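Local coordinates for cadherin-related family member 2 (Mus musculus, PDB 5CYX), which probably forms calcium-dependent heterophilic adhesion complexes with CDHR5 between neighbouring microvilli and so controls their packing at the apical epithelial surface, at residues 14-19 with 91-96; 41-46 with 74-79; 106-111 with 202-207; 118-123 with 169-174; 225-230 with 240-245. All blocks are in the same frame, centred on the assembly; numbering follows the deposited sequence.

In the fold
The chain is an elongated row of three extracellular cadherin repeats, EC1 to EC3, with calcium bound between them. Contacts 1 and 2 belong to the first repeat and share one sheet: their centres are 14 Å apart, and strands 86-96 and 73-81 run side by side. Contact 3 repeats the strand pairing of contact 1 in the second repeat, about 34 Å away between centres; contact 4 joins two loops of the same repeat, 23 Å from contact 3 between centres. Contact 5, in the third repeat, lies about 100 Å from contact 2, centre to centre. Contact 1 holds a calcium ligand, Glu18, which binds two ions where the first and second repeats meet.

Contact 1 of 5, residues 14-19 with 91-96; sequences VTLPED and MQVIVE. With CA (calcium ion), chain C; CA (calcium ion), chain B.
Val14 and Val93 lie side by side and point the same way, CG1 of Val14 meeting CG2 of Val93 at 3.8 Å. Leu16 continues this apolar face, its CD1 resting 4.0 Å from Val93 CG1, and beyond it the methylene CB of Glu18 packs on Val95 CG1. Backbone bonds run along the pair in parallel register: Val14 N to Gln92 O, Ile94 N to Val14 O, Leu16 N to Ile94 O, Glu96 N to Leu16 O, and Glu18 N to Glu96 O. The other face carries Thr15, Ile94 and Glu96; there the methyl CG2 of Thr15 sits 3.5 Å from Glu96 CG, while the carboxylate of Glu96 forms a salt bridge with Arg98. At the polar end Glu18 CG stands between its own N and carbonyl carbon (chi1 75°), and the chain runs on extended to two calcium ions. OE2 binds one at 2.2 Å, a site shared with Glu69, Asp97, Arg98, Asp100 and Asp133; OE1 binds the other at 2.4 Å, with Asp67, Glu69, Asp100 and a water, and also accepts from Phe68 N. One carboxylate therefore bridges two ions, as in cadherin linkers. Strand 14-17 is an outermost strand of its sheet within this chain, parallel to the last strand of the repeat, 86-96, whose other edge pairs antiparallel with strand 73-81.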
# COMPACT_ATOMS: atom_id res chain seq x y z
N VAL A 14 23.03 11.05 -37.95
CA VAL A 14 23.08 12.26 -37.17
C VAL A 14 21.94 12.26 -36.12
O VAL A 14 20.79 11.89 -36.43
CB VAL A 14 23.04 13.44 -38.14
CG1 VAL A 14 21.61 13.79 -38.57
CG2 VAL A 14 23.73 14.62 -37.53
N THR A 15 22.24 12.69 -34.91
CA THR A 15 21.30 12.63 -33.80
C THR A 15 20.89 14.04 -33.45
O THR A 15 21.76 14.85 -33.11
CB THR A 15 21.98 12.00 -32.55
OG1 THR A 15 22.40 10.68 -32.86
CG2 THR A 15 21.02 11.90 -31.40
N LEU A 16 19.59 14.35 -33.52
CA LEU A 16 19.08 15.67 -33.12
C LEU A 16 18.09 15.56 -31.94
O LEU A 16 17.26 14.69 -31.94
CB LEU A 16 18.36 16.33 -34.30
CG LEU A 16 19.30 16.54 -35.51
CD1 LEU A 16 18.55 16.93 -36.79
CD2 LEU A 16 20.36 17.59 -35.20
N PRO A 17 18.16 16.47 -30.97
CA PRO A 17 17.05 16.51 -30.01
C PRO A 17 15.72 17.08 -30.65
O PRO A 17 15.77 18.03 -31.44
CB PRO A 17 17.56 17.46 -28.94
CG PRO A 17 18.60 18.33 -29.58
CD PRO A 17 18.99 17.69 -30.89
N GLU A 18 14.60 16.48 -30.25
CA GLU A 18 13.29 16.82 -30.77
C GLU A 18 12.86 18.26 -30.43
O GLU A 18 12.04 18.79 -31.08
CB GLU A 18 12.24 15.80 -30.31
CG GLU A 18 11.78 15.87 -28.85
CD GLU A 18 10.47 15.15 -28.60
OE1 GLU A 18 9.55 15.16 -29.49
OE2 GLU A 18 10.29 14.58 -27.49
N ASP A 19 13.48 18.90 -29.44
CA ASP A 19 13.20 20.33 -29.13
C ASP A 19 14.09 21.30 -29.91
O ASP A 19 14.09 22.49 -29.59
CB ASP A 19 13.33 20.59 -27.62
CG ASP A 19 14.67 20.17 -27.09
OD1 ASP A 19 15.52 19.82 -27.93
OD2 ASP A 19 14.92 20.20 -25.88
N MET A 91 21.81 9.20 -45.15
CA MET A 91 22.18 9.54 -43.78
C MET A 91 20.94 9.28 -42.99
O MET A 91 19.83 9.63 -43.41
CB MET A 91 22.48 11.03 -43.71
CG MET A 91 23.02 11.56 -42.40
SD MET A 91 24.77 11.95 -42.58
CE MET A 91 25.47 11.19 -41.12
N GLN A 92 21.10 8.66 -41.84
CA GLN A 92 20.00 8.51 -40.93
C GLN A 92 19.95 9.64 -39.86
O GLN A 92 20.98 10.02 -39.32
CB GLN A 92 20.06 7.17 -40.25
CG GLN A 92 18.75 6.82 -39.57
CD GLN A 92 18.81 5.47 -38.89
OE1 GLN A 92 19.80 5.13 -38.22
NE2 GLN A 92 17.74 4.70 -39.03
N VAL A 93 18.74 10.10 -39.57
CA VAL A 93 18.47 11.04 -38.50
C VAL A 93 17.80 10.30 -37.33
O VAL A 93 16.71 9.79 -37.49
CB VAL A 93 17.63 12.23 -39.00
CG1 VAL A 93 17.41 13.22 -37.88
CG2 VAL A 93 18.30 12.90 -40.17
N ILE A 94 18.51 10.17 -36.19
CA ILE A 94 17.92 9.73 -34.95
C ILE A 94 17.35 10.98 -34.24
O ILE A 94 18.09 11.94 -33.98
CB ILE A 94 18.95 9.00 -34.06
CG1 ILE A 94 19.64 7.84 -34.82
CG2 ILE A 94 18.32 8.45 -32.79
CD1 ILE A 94 18.67 6.89 -35.52
N VAL A 95 16.05 10.99 -33.96
CA VAL A 95 15.43 12.04 -33.15
C VAL A 95 15.42 11.58 -31.71
O VAL A 95 14.92 10.51 -31.41
CB VAL A 95 14.00 12.37 -33.64
CG1 VAL A 95 13.38 13.51 -32.82
CG2 VAL A 95 14.03 12.80 -35.09
N GLU A 96 16.02 12.35 -30.81
CA GLU A 96 16.00 12.03 -29.38
C GLU A 96 14.78 12.60 -28.65
O GLU A 96 14.41 13.79 -28.81
CB GLU A 96 17.25 12.55 -28.67
CG GLU A 96 18.51 11.77 -28.95
CD GLU A 96 19.65 12.11 -27.98
OE1 GLU A 96 19.73 13.30 -27.56
OE2 GLU A 96 20.44 11.18 -27.67
CA CA C . 8.86 13.70 -26.05
CA CA B . 7.25 15.69 -29.14
O HOH W 1 4.92 16.20 -28.51

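Contact 2 of 5, residues 41-46 with 74-79; sequences YGISGP and FKITIS
Ser79, Thr77 and Ile43 bury the most surface in this antiparallel pairing. Ser79 faces Gly42 as a hydrogen-bonded pair: Gly42 N gives to Ser79 O and Ser79 N to Gly42 O, both at 2.9 Å, the second donor standing 36° above the carbonyl plane. The hydroxyl of Ser79, turned between its own N and carbonyl carbon (chi1 63°), adds a weak bond from OG to the same Gly42 O at 3.3 Å. Thr77 forms the next hydrogen-bonded pair with Ser44: Ser44 N reaches Thr77 O at 2.8 Å, and Thr77 N returns a bond to Ser44 O at 3.1 Å. On this face Ser44 OG lies 3.6 Å from both CB and CG2 of Thr77, a touch of carbon against oxygen. Ile43 sits between the two pairs on the opposite face, side by side with Ile78, with CG1 of each 4.0 Å from the other. The CG2 branch of Ile43 lies 4.3 Å from Ile76 CB. In the first cadherin repeat strand 40-44 ends the sheet within this chain, while strand 73-81 pairs on its far side with strand 86-96; Ile43 and Ile76 turn inward to Phe51 of strand 51-53, and Ile78 to Leu29 of strand 25-30.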
# COMPACT_ATOMS: atom_id res chain seq x y z
N TYR A 41 26.10 21.55 -52.20
CA TYR A 41 25.41 20.52 -51.42
C TYR A 41 23.90 20.60 -51.60
O TYR A 41 23.37 21.67 -51.84
CB TYR A 41 25.66 20.71 -49.93
CG TYR A 41 27.09 20.86 -49.55
CD1 TYR A 41 27.86 19.74 -49.22
CD2 TYR A 41 27.68 22.12 -49.51
CE1 TYR A 41 29.19 19.88 -48.85
CE2 TYR A 41 29.02 22.26 -49.14
CZ TYR A 41 29.76 21.13 -48.82
OH TYR A 41 31.08 21.24 -48.46
N GLY A 42 23.23 19.47 -51.41
CA GLY A 42 21.76 19.43 -51.39
C GLY A 42 21.24 18.32 -50.51
O GLY A 42 21.98 17.42 -50.10
N ILE A 43 19.96 18.41 -50.17
CA ILE A 43 19.25 17.36 -49.47
C ILE A 43 18.01 17.01 -50.29
O ILE A 43 17.31 17.91 -50.75
CB ILE A 43 18.95 17.74 -48.00
CG1 ILE A 43 20.25 17.57 -47.20
CG2 ILE A 43 17.89 16.85 -47.36
CD1 ILE A 43 20.24 18.09 -45.78
N SER A 44 17.79 15.72 -50.52
CA SER A 44 16.67 15.23 -51.36
C SER A 44 16.03 13.98 -50.76
O SER A 44 16.52 13.43 -49.74
CB SER A 44 17.16 14.92 -52.79
OG SER A 44 18.10 13.84 -52.75
N GLY A 45 14.94 13.55 -51.38
CA GLY A 45 14.22 12.34 -50.98
C GLY A 45 12.98 12.75 -50.22
O GLY A 45 12.73 13.94 -50.03
N PRO A 46 12.19 11.76 -49.78
CA PRO A 46 10.86 12.06 -49.23
C PRO A 46 10.87 12.94 -47.95
O PRO A 46 9.92 13.67 -47.72
CB PRO A 46 10.28 10.68 -48.95
CG PRO A 46 11.47 9.78 -48.79
CD PRO A 46 12.47 10.32 -49.76
N PHE A 74 14.35 8.96 -39.27
CA PHE A 74 14.05 8.96 -40.70
C PHE A 74 15.33 9.12 -41.50
O PHE A 74 16.35 9.51 -40.95
CB PHE A 74 13.03 10.06 -41.04
CG PHE A 74 13.51 11.45 -40.70
CD1 PHE A 74 13.29 11.99 -39.44
CD2 PHE A 74 14.19 12.21 -41.63
CE1 PHE A 74 13.74 13.26 -39.11
CE2 PHE A 74 14.63 13.49 -41.31
CZ PHE A 74 14.42 14.01 -40.05
N LYS A 75 15.30 8.77 -42.78
CA LYS A 75 16.44 8.90 -43.70
C LYS A 75 16.39 10.17 -44.55
O LYS A 75 15.30 10.62 -44.99
CB LYS A 75 16.47 7.74 -44.71
CG LYS A 75 16.88 6.44 -44.13
CD LYS A 75 16.91 5.31 -45.18
CE LYS A 75 17.05 3.95 -44.49
NZ LYS A 75 17.94 4.00 -43.26
N ILE A 76 17.57 10.65 -44.89
CA ILE A 76 17.70 11.71 -45.88
C ILE A 76 18.75 11.33 -46.90
O ILE A 76 19.60 10.51 -46.63
CB ILE A 76 18.07 13.07 -45.24
CG1 ILE A 76 19.27 12.93 -44.31
CG2 ILE A 76 16.88 13.59 -44.47
CD1 ILE A 76 19.83 14.24 -43.77
N THR A 77 18.67 11.92 -48.07
CA THR A 77 19.71 11.78 -49.07
C THR A 77 20.45 13.13 -49.16
O THR A 77 19.82 14.18 -49.41
CB THR A 77 19.12 11.32 -50.44
OG1 THR A 77 18.49 10.04 -50.27
CG2 THR A 77 20.19 11.19 -51.50
N ILE A 78 21.75 13.08 -48.95
CA ILE A 78 22.62 14.20 -49.12
C ILE A 78 23.38 14.05 -50.43
O ILE A 78 23.84 12.95 -50.77
CB ILE A 78 23.62 14.30 -47.95
CG1 ILE A 78 22.85 14.61 -46.65
CG2 ILE A 78 24.64 15.41 -48.21
CD1 ILE A 78 23.59 14.20 -45.41
N SER A 79 23.57 15.16 -51.13
CA SER A 79 24.24 15.19 -52.42
C SER A 79 25.31 16.27 -52.45
O SER A 79 25.17 17.32 -51.81
CB SER A 79 23.22 15.48 -53.49
OG SER A 79 22.66 16.77 -53.28

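Contact 3 of 5, residues 106-111 with 202-207; sequences LNTEFS and CSQPVF
The Phe110 ring meets segment 202-207 with its rim: Phe207 O lies near the ring plane, 3.6 Å from CD2, and Val206 CG1 stands at the same edge, 4.1 Å from CE2. The Phe207 ring likewise has Thr108 O at its edge, 3.9 Å from CD1. A third flat group, the Gln204 amide, carries a methyl over one face: Thr108 CG2 sits 3.5 Å from NE2 and almost as near CD and OE1, the two side chains crossed at about a right angle. Between these groups the backbones pair in parallel, Phe207 N giving to Thr108 O at 2.9 Å and Phe110 N to Phe207 O at 2.8 Å. This is the start of the pairing of the first and last strands, 109-115 and 206-213, in the second cadherin repeat. An alanine at Phe110 would probably leave a gap beside Val206 CG1 and Val127, which the ring now fills, while the backbone bond to Phe207 O could remain. Val206 CG2 appears to lie against Asn107 O, though the exact placement of this branch is doubtful. Val206 also packs on Phe105 and is backbone-bonded to Leu185. Further back along segment 202-207, Ser203 OG donates to Gln204 O, and Cys202 is tied to Cys188 by a disulfide.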
# COMPACT_ATOMS: atom_id res chain seq x y z
N LEU A 106 -8.29 11.39 -18.54
CA LEU A 106 -9.46 11.52 -19.45
C LEU A 106 -10.61 12.47 -18.99
O LEU A 106 -11.31 13.01 -19.83
CB LEU A 106 -10.04 10.13 -19.76
CG LEU A 106 -9.11 9.22 -20.58
CD1 LEU A 106 -9.56 7.77 -20.44
CD2 LEU A 106 -9.09 9.65 -22.05
N ASN A 107 -10.84 12.60 -17.67
CA ASN A 107 -11.73 13.62 -17.09
C ASN A 107 -11.00 14.40 -16.01
O ASN A 107 -9.95 13.96 -15.52
CB ASN A 107 -12.99 13.00 -16.49
CG ASN A 107 -13.85 12.32 -17.53
OD1 ASN A 107 -13.72 11.12 -17.77
ND2 ASN A 107 -14.71 13.09 -18.16
N THR A 108 -11.57 15.54 -15.63
CA THR A 108 -11.07 16.37 -14.53
C THR A 108 -11.81 16.19 -13.19
O THR A 108 -11.34 16.69 -12.15
CB THR A 108 -11.15 17.88 -14.87
OG1 THR A 108 -12.52 18.27 -15.04
CG2 THR A 108 -10.37 18.17 -16.13
N GLU A 109 -13.00 15.58 -13.21
CA GLU A 109 -13.71 15.25 -11.98
C GLU A 109 -14.28 13.84 -11.97
O GLU A 109 -14.83 13.36 -12.98
CB GLU A 109 -14.81 16.24 -11.57
CG GLU A 109 -14.65 17.68 -12.01
CD GLU A 109 -15.48 17.96 -13.25
OE1 GLU A 109 -16.31 18.89 -13.20
OE2 GLU A 109 -15.35 17.21 -14.26
N PHE A 110 -14.22 13.24 -10.79
CA PHE A 110 -14.65 11.88 -10.54
C PHE A 110 -15.46 11.93 -9.28
O PHE A 110 -15.23 12.81 -8.44
CB PHE A 110 -13.42 10.99 -10.28
CG PHE A 110 -12.47 10.98 -11.42
CD1 PHE A 110 -12.73 10.17 -12.56
CD2 PHE A 110 -11.39 11.84 -11.44
CE1 PHE A 110 -11.84 10.18 -13.63
CE2 PHE A 110 -10.50 11.84 -12.51
CZ PHE A 110 -10.72 11.01 -13.60
N SER A 111 -16.33 10.95 -9.10
CA SER A 111 -17.05 10.78 -7.85
C SER A 111 -17.24 9.29 -7.51
O SER A 111 -17.28 8.44 -8.40
CB SER A 111 -18.39 11.49 -7.90
OG SER A 111 -19.17 10.91 -8.93
N CYS A 202 3.79 18.55 -15.08
CA CYS A 202 2.63 18.21 -14.21
C CYS A 202 1.28 18.36 -14.95
O CYS A 202 1.16 19.07 -15.92
CB CYS A 202 2.66 19.02 -12.89
SG CYS A 202 4.04 18.59 -11.73
N SER A 203 0.28 17.60 -14.52
CA SER A 203 -1.04 17.66 -15.12
C SER A 203 -1.79 18.87 -14.64
O SER A 203 -1.38 19.53 -13.70
CB SER A 203 -1.86 16.47 -14.69
OG SER A 203 -2.17 16.58 -13.32
N GLN A 204 -2.95 19.09 -15.25
CA GLN A 204 -3.93 20.01 -14.68
C GLN A 204 -4.49 19.33 -13.39
O GLN A 204 -4.52 18.12 -13.32
CB GLN A 204 -5.06 20.36 -15.69
CG GLN A 204 -6.00 19.21 -16.08
CD GLN A 204 -7.14 19.64 -17.05
OE1 GLN A 204 -7.74 20.70 -16.89
NE2 GLN A 204 -7.46 18.78 -18.02
N PRO A 205 -4.98 20.13 -12.42
CA PRO A 205 -5.64 19.57 -11.24
C PRO A 205 -6.81 18.69 -11.62
O PRO A 205 -7.51 18.99 -12.61
CB PRO A 205 -6.20 20.82 -10.50
CG PRO A 205 -5.57 21.98 -11.15
CD PRO A 205 -5.28 21.57 -12.55
N VAL A 206 -7.05 17.67 -10.81
CA VAL A 206 -8.19 16.79 -10.99
C VAL A 206 -8.82 16.60 -9.62
O VAL A 206 -8.12 16.67 -8.61
CB VAL A 206 -7.63 15.50 -11.64
CG1 VAL A 206 -7.66 14.27 -10.72
CG2 VAL A 206 -8.20 15.30 -13.02
N PHE A 207 -10.11 16.37 -9.58
CA PHE A 207 -10.86 16.26 -8.34
C PHE A 207 -11.65 14.96 -8.17
O PHE A 207 -12.26 14.43 -9.13
CB PHE A 207 -11.80 17.46 -8.22
CG PHE A 207 -11.08 18.77 -8.23
CD1 PHE A 207 -10.78 19.41 -9.42
CD2 PHE A 207 -10.67 19.36 -7.03
CE1 PHE A 207 -10.14 20.64 -9.43
CE2 PHE A 207 -10.02 20.60 -7.01
CZ PHE A 207 -9.74 21.24 -8.22

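Contact 4 of 5, residues 118-123 with 169-174; sequences LPVGSV and NDTLSY
Val120 straddles two successive peptide links with its methyls: CG2 touches Asp170 C at 3.6 Å in the Asp170-Thr171 link, and CG1, anti to the backbone N (chi1 173°), lies 3.8 Å from Asn169 O in the Asn169-Asp170 link. The CG2 branch also comes near the methyl of Thr171. A second, smaller apolar touch joins Leu118 CB to Leu172 CD1 at 4.3 Å. Between the two touches a water bridges the segments: it donates to Leu118 O at 2.8 Å and accepts from Leu172 N at the same distance. Val120 is presented by a type II beta turn from Pro119 to Ser122, in which Gly121 takes the positive phi (91°). Pro119 O is gripped twice from one face of its plane, by Ser122 N at 3.0 Å and by Ser122 OG at 2.6 Å. On the other segment Thr171 N is bonded to Asp170 OD1, and the Asn169 amide is held by Asn156 and Arg159. The two loops belong to the second cadherin repeat, one between strands 109-115 and 123-126, the other leading from strand 165-168 to 180-189. Another copy packs here too: Asn169 OD1 accepts from Val123 N of the second subunit. Gly121 and Ser122 are backbone-bonded to adjacent Leu168. Between the segments the direct contacts are apolar carbons against carbon and peptide, and the polar link is one water, which satisfies the buried N-H of Leu172.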
# COMPACT_ATOMS: atom_id res chain seq x y z
N LEU A 118 -15.59 0.72 5.56
CA LEU A 118 -14.49 0.34 4.69
C LEU A 118 -13.17 0.15 5.49
O LEU A 118 -12.72 1.08 6.21
CB LEU A 118 -14.28 1.37 3.59
CG LEU A 118 -13.33 0.99 2.47
CD1 LEU A 118 -13.84 -0.22 1.66
CD2 LEU A 118 -13.10 2.20 1.58
N PRO A 119 -12.55 -1.04 5.39
CA PRO A 119 -11.33 -1.22 6.20
C PRO A 119 -10.11 -0.41 5.73
O PRO A 119 -9.93 -0.11 4.53
CB PRO A 119 -11.03 -2.71 6.11
CG PRO A 119 -12.24 -3.35 5.50
CD PRO A 119 -13.03 -2.32 4.80
N VAL A 120 -9.27 -0.05 6.69
CA VAL A 120 -8.05 0.61 6.39
C VAL A 120 -7.18 -0.33 5.55
O VAL A 120 -7.03 -1.47 5.89
CB VAL A 120 -7.33 1.04 7.70
CG1 VAL A 120 -5.98 1.60 7.37
CG2 VAL A 120 -8.13 2.13 8.41
N GLY A 121 -6.52 0.23 4.54
CA GLY A 121 -5.77 -0.41 3.52
C GLY A 121 -6.62 -0.74 2.28
O GLY A 121 -6.08 -1.25 1.28
N SER A 122 -7.91 -0.48 2.33
CA SER A 122 -8.75 -0.63 1.12
C SER A 122 -8.49 0.45 0.11
O SER A 122 -8.38 1.65 0.47
CB SER A 122 -10.23 -0.57 1.46
OG SER A 122 -10.67 -1.50 2.42
N VAL A 123 -8.53 0.08 -1.16
CA VAL A 123 -8.61 1.04 -2.26
C VAL A 123 -10.00 1.72 -2.32
O VAL A 123 -11.03 1.07 -2.44
CB VAL A 123 -8.25 0.46 -3.64
CG1 VAL A 123 -8.58 1.45 -4.76
CG2 VAL A 123 -6.76 0.16 -3.71
N ASN A 169 -6.44 5.25 4.72
CA ASN A 169 -5.40 5.20 5.74
C ASN A 169 -5.85 5.36 7.18
O ASN A 169 -5.06 5.17 8.07
CB ASN A 169 -4.34 6.26 5.39
CG ASN A 169 -3.14 6.17 6.24
OD1 ASN A 169 -2.34 5.18 6.18
ND2 ASN A 169 -2.96 7.21 7.10
N ASP A 170 -7.09 5.76 7.43
CA ASP A 170 -7.66 5.87 8.76
C ASP A 170 -9.16 5.61 8.59
O ASP A 170 -9.62 5.46 7.48
CB ASP A 170 -7.41 7.31 9.23
CG ASP A 170 -7.48 7.50 10.74
OD1 ASP A 170 -7.95 6.63 11.49
OD2 ASP A 170 -7.09 8.59 11.20
N THR A 171 -9.90 5.55 9.70
CA THR A 171 -11.26 5.03 9.71
C THR A 171 -12.20 6.18 9.42
O THR A 171 -11.93 7.34 9.79
CB THR A 171 -11.67 4.53 11.11
OG1 THR A 171 -11.33 5.59 12.02
CG2 THR A 171 -10.89 3.28 11.55
N LEU A 172 -13.29 5.87 8.77
CA LEU A 172 -14.26 6.90 8.38
C LEU A 172 -15.32 7.05 9.46
O LEU A 172 -15.54 6.14 10.21
CB LEU A 172 -14.97 6.47 7.07
CG LEU A 172 -14.08 6.23 5.85
CD1 LEU A 172 -14.72 5.47 4.70
CD2 LEU A 172 -13.56 7.54 5.35
N SER A 173 -16.06 8.17 9.45
CA SER A 173 -17.32 8.26 10.22
C SER A 173 -18.25 9.31 9.63
O SER A 173 -17.94 10.50 9.69
CB SER A 173 -17.08 8.62 11.70
OG SER A 173 -18.34 8.69 12.38
N TYR A 174 -19.36 8.85 9.04
CA TYR A 174 -20.38 9.74 8.52
C TYR A 174 -20.81 10.79 9.56
O TYR A 174 -20.93 11.93 9.23
CB TYR A 174 -21.60 8.94 8.01
CG TYR A 174 -22.79 9.78 7.54
CD1 TYR A 174 -23.66 10.37 8.44
CD2 TYR A 174 -23.06 9.98 6.17
CE1 TYR A 174 -24.76 11.15 7.99
CE2 TYR A 174 -24.12 10.77 5.73
CZ TYR A 174 -24.98 11.34 6.64
OH TYR A 174 -26.07 12.10 6.20
O HOH W 2 -13.36 3.15 8.01

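Contact 5 of 5, residues 225-230 with 240-245; sequences EFYSAS and SVLTVE
Tyr227 CG lies beside its own backbone N, anti to the carbonyl carbon (chi1 -80°), and Val244 CG1 is set the same way (chi1 -66°), which brings the methyl over the tyrosine ring. CG1 stands 3.5 Å from the ring centroid and 11° off its normal, a CH-pi contact centred on the face, and the valine crosses the tyrosine obliquely. Beyond the ring the phenol oxygen accepts from Glu245 N at 3.2 Å, so the side chain is held at its end as well as on its face. Thr243 O comes to 3.4 Å from Tyr227 CE1 at an oblique angle to the ring. At the root of the tyrosine, Leu242 CD1 packs on Tyr227 CB at 3.9 Å. An alanine at Tyr227 would probably leave Glu245 N without this acceptor and open a gap over Val244 CG1, although the touch of CB on Leu242 would remain. Ala229, two residues on, rests its one methyl against Leu242 CB, 3.9 Å away, and Val241 CG1 at 4.0 Å. Strands 228-230 and 240-243 run antiparallel, yet their axes come no closer than 6.6 Å and side chains rather than backbone bonds join them. Each is bonded to another partner: Ala229 to Thr321 and Arg323, Val241 and Leu242 to Ile278. The two strands thus belong to different sheets, and side chains meeting between sheets in this way are characteristic of the Greek-key beta sandwich of a cadherin repeat, here the third.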
# COMPACT_ATOMS: atom_id res chain seq x y z
N GLU A 225 -32.07 13.90 29.54
CA GLU A 225 -31.39 13.16 30.60
C GLU A 225 -32.36 12.84 31.75
O GLU A 225 -32.18 11.85 32.49
CB GLU A 225 -30.23 13.98 31.12
CG GLU A 225 -29.43 13.28 32.21
CD GLU A 225 -28.28 14.12 32.72
OE1 GLU A 225 -28.01 14.06 33.94
OE2 GLU A 225 -27.65 14.83 31.92
N PHE A 226 -33.42 13.66 31.85
CA PHE A 226 -34.47 13.43 32.81
C PHE A 226 -35.87 13.46 32.18
O PHE A 226 -36.16 14.23 31.26
CB PHE A 226 -34.40 14.48 33.90
CG PHE A 226 -33.11 14.44 34.67
CD1 PHE A 226 -32.76 13.31 35.41
CD2 PHE A 226 -32.25 15.55 34.67
CE1 PHE A 226 -31.57 13.28 36.13
CE2 PHE A 226 -31.06 15.52 35.39
CZ PHE A 226 -30.72 14.39 36.13
N TYR A 227 -36.70 12.56 32.67
CA TYR A 227 -38.13 12.58 32.42
C TYR A 227 -38.81 12.22 33.75
O TYR A 227 -38.46 11.23 34.42
CB TYR A 227 -38.54 11.53 31.37
CG TYR A 227 -38.32 11.85 29.88
CD1 TYR A 227 -39.22 12.63 29.14
CD2 TYR A 227 -37.30 11.25 29.20
CE1 TYR A 227 -39.02 12.86 27.77
CE2 TYR A 227 -37.07 11.45 27.83
CZ TYR A 227 -37.93 12.26 27.11
OH TYR A 227 -37.70 12.44 25.74
N SER A 228 -39.77 13.03 34.16
CA SER A 228 -40.77 12.58 35.14
C SER A 228 -42.15 13.11 34.81
O SER A 228 -42.33 13.95 33.91
CB SER A 228 -40.35 12.91 36.58
OG SER A 228 -39.92 14.24 36.69
N ALA A 229 -43.16 12.57 35.48
CA ALA A 229 -44.53 12.99 35.23
C ALA A 229 -45.35 12.60 36.42
O ALA A 229 -44.84 11.95 37.36
CB ALA A 229 -45.07 12.34 33.95
N SER A 230 -46.63 13.00 36.38
CA SER A 230 -47.57 12.66 37.45
C SER A 230 -48.84 12.05 36.92
O SER A 230 -49.30 12.39 35.84
CB SER A 230 -47.89 13.88 38.32
OG SER A 230 -48.97 13.60 39.20
N SER A 240 -52.73 8.00 29.29
CA SER A 240 -51.39 8.54 29.00
C SER A 240 -50.79 9.20 30.23
O SER A 240 -51.48 9.85 30.99
CB SER A 240 -51.43 9.60 27.91
OG SER A 240 -51.85 9.04 26.70
N VAL A 241 -49.49 9.02 30.40
CA VAL A 241 -48.75 9.60 31.50
C VAL A 241 -47.72 10.57 30.94
O VAL A 241 -47.67 11.73 31.36
CB VAL A 241 -48.10 8.50 32.34
CG1 VAL A 241 -47.31 9.09 33.51
CG2 VAL A 241 -49.18 7.58 32.87
N LEU A 242 -46.87 10.10 30.04
CA LEU A 242 -45.93 10.96 29.30
C LEU A 242 -45.34 10.25 28.10
O LEU A 242 -45.39 9.02 27.99
CB LEU A 242 -44.78 11.45 30.18
CG LEU A 242 -43.63 10.48 30.48
CD1 LEU A 242 -42.45 11.26 31.03
CD2 LEU A 242 -44.07 9.36 31.41
N THR A 243 -44.75 11.06 27.22
CA THR A 243 -44.04 10.59 26.06
C THR A 243 -42.54 10.73 26.26
O THR A 243 -42.06 11.82 26.61
CB THR A 243 -44.44 11.42 24.85
OG1 THR A 243 -45.86 11.51 24.84
CG2 THR A 243 -43.94 10.77 23.52
N VAL A 244 -41.81 9.64 26.05
CA VAL A 244 -40.35 9.71 25.92
C VAL A 244 -39.99 9.52 24.47
O VAL A 244 -40.78 8.98 23.70
CB VAL A 244 -39.60 8.67 26.79
CG1 VAL A 244 -39.81 8.98 28.26
CG2 VAL A 244 -40.04 7.24 26.51
N GLU A 245 -38.80 9.97 24.12
CA GLU A 245 -38.27 9.84 22.78
C GLU A 245 -36.77 9.53 22.81
O GLU A 245 -36.01 10.13 23.56
CB GLU A 245 -38.55 11.10 21.99
CG GLU A 245 -38.31 10.93 20.49
CD GLU A 245 -38.60 12.19 19.68
OE1 GLU A 245 -38.42 12.15 18.45
OE2 GLU A 245 -38.99 13.22 20.27